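Side-chain contact in probable glutathione S-transferase (Pseudomonas aeruginosa, PDB 6JWK), which probably isomerises maleylpyruvate to fumarylpyruvate as a zeta-class member of the glutathione S-transferase superfamily: residues E95-V100 against A160-C165. Residues are numbered along the deposited sequence; the frame is centred on the assembly and turned at random.
Sequences ELALLV and AGIVEC
Leu96 of helix 87-103 lies across Val163, in the first turn of helix 162-176, the two side chains crossing at about a right angle. Followed outward, Leu96 CB lies 4.2 Å from Val163 CG2; CG, anti to the backbone N (chi1 -177°), comes within 4.0 Å of Val163 CG1; and CD2 closes on that same methyl at 3.5 Å. Val163 turns a different methyl to each end of the leucine, because CG1 is anti to its own backbone N while CG2 stands beside that N. A beta-branched valine is short and broad enough to do this near the helix backbone. Next to them, Ala97 fits where residues 95-100 and 160-165 come nearest, Ala97 CA lying 4.9 Å from Val163 CA; its small CB takes little room and rests 4.1 Å from Ile162 CG1. The side chains that meet are all apolar, and no hydrogen bond joins the two segments.

At the N-cap of helix 162-176, Gly161 N donates to Glu164 OE1 at 2.8 Å, on the anti side and 23° out of the carboxylate plane: half a capping box, since glycine lacks a side chain for the return bond. Glu164 OE2 accepts from Phe155 N. Both helices belong to the all-helical C-terminal domain: Phe155 also packs on Leu96 and Val163, Ala142 of helix 124-149 touches Leu96, and Cys165 leans on helix 10-22 of the thioredoxin-like domain.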
# COMPACT_ATOMS: atom_id res chain seq x y z
N GLU B 95 -2.45 5.86 -7.48
CA GLU B 95 -2.88 4.59 -8.12
C GLU B 95 -1.61 3.84 -8.55
O GLU B 95 -1.54 2.59 -8.34
CB GLU B 95 -3.89 4.78 -9.26
CG GLU B 95 -4.12 3.47 -10.04
CD GLU B 95 -5.51 3.02 -10.50
OE1 GLU B 95 -6.08 3.77 -11.29
OE2 GLU B 95 -5.98 1.82 -10.20
N LEU B 96 -0.68 4.54 -9.22
CA LEU B 96 0.55 3.88 -9.71
C LEU B 96 1.46 3.52 -8.54
O LEU B 96 2.02 2.43 -8.54
CB LEU B 96 1.23 4.80 -10.73
CG LEU B 96 2.48 4.24 -11.39
CD1 LEU B 96 2.28 2.84 -11.90
CD2 LEU B 96 2.88 5.17 -12.52
N ALA B 97 1.64 4.42 -7.59
CA ALA B 97 2.50 4.15 -6.40
C ALA B 97 1.99 2.93 -5.63
O ALA B 97 2.82 2.11 -5.21
CB ALA B 97 2.61 5.39 -5.52
N LEU B 98 0.67 2.82 -5.45
CA LEU B 98 0.01 1.76 -4.64
C LEU B 98 0.01 0.48 -5.45
O LEU B 98 0.16 -0.57 -4.82
CB LEU B 98 -1.41 2.17 -4.24
CG LEU B 98 -1.39 3.27 -3.20
CD1 LEU B 98 -2.74 3.97 -3.19
CD2 LEU B 98 -1.04 2.72 -1.82
N LEU B 99 -0.03 0.56 -6.77
CA LEU B 99 0.16 -0.67 -7.59
C LEU B 99 1.48 -1.34 -7.24
O LEU B 99 1.52 -2.58 -7.04
CB LEU B 99 0.07 -0.32 -9.07
CG LEU B 99 0.38 -1.42 -10.06
CD1 LEU B 99 -0.65 -2.56 -9.99
CD2 LEU B 99 0.33 -0.80 -11.45
N VAL B 100 2.57 -0.58 -7.24
CA VAL B 100 3.90 -1.10 -6.84
C VAL B 100 3.88 -1.53 -5.36
O VAL B 100 4.27 -2.68 -5.08
CB VAL B 100 4.97 -0.05 -7.10
CG1 VAL B 100 6.32 -0.55 -6.63
CG2 VAL B 100 4.96 0.28 -8.60
N ALA B 160 10.31 14.64 -10.27
CA ALA B 160 10.12 13.31 -9.66
C ALA B 160 9.34 13.40 -8.35
O ALA B 160 9.38 14.43 -7.62
CB ALA B 160 11.47 12.65 -9.46
N GLY B 161 8.60 12.35 -8.04
CA GLY B 161 7.76 12.34 -6.83
C GLY B 161 7.50 10.93 -6.37
O GLY B 161 8.33 10.03 -6.66
N ILE B 162 6.39 10.74 -5.66
CA ILE B 162 6.09 9.46 -5.00
C ILE B 162 6.12 8.31 -6.02
O ILE B 162 6.56 7.21 -5.67
CB ILE B 162 4.76 9.54 -4.23
CG1 ILE B 162 4.59 8.27 -3.39
CG2 ILE B 162 3.59 9.78 -5.14
CD1 ILE B 162 3.39 8.31 -2.46
N VAL B 163 5.73 8.53 -7.28
CA VAL B 163 5.69 7.42 -8.26
C VAL B 163 7.12 6.90 -8.49
O VAL B 163 7.35 5.63 -8.46
CB VAL B 163 4.98 7.89 -9.54
CG1 VAL B 163 5.27 6.95 -10.67
CG2 VAL B 163 3.49 8.04 -9.31
N GLU B 164 8.09 7.82 -8.69
CA GLU B 164 9.49 7.45 -9.01
C GLU B 164 10.12 6.91 -7.73
O GLU B 164 10.98 6.02 -7.82
CB GLU B 164 10.25 8.63 -9.63
CG GLU B 164 9.73 9.01 -11.03
CD GLU B 164 8.42 9.79 -11.09
OE1 GLU B 164 8.03 10.47 -10.06
OE2 GLU B 164 7.77 9.73 -12.19
N CYS B 165 9.72 7.40 -6.57
CA CYS B 165 10.24 6.85 -5.29
C CYS B 165 9.89 5.34 -5.22
O CYS B 165 10.70 4.55 -4.69
CB CYS B 165 9.67 7.55 -4.08
SG CYS B 165 10.20 9.26 -3.90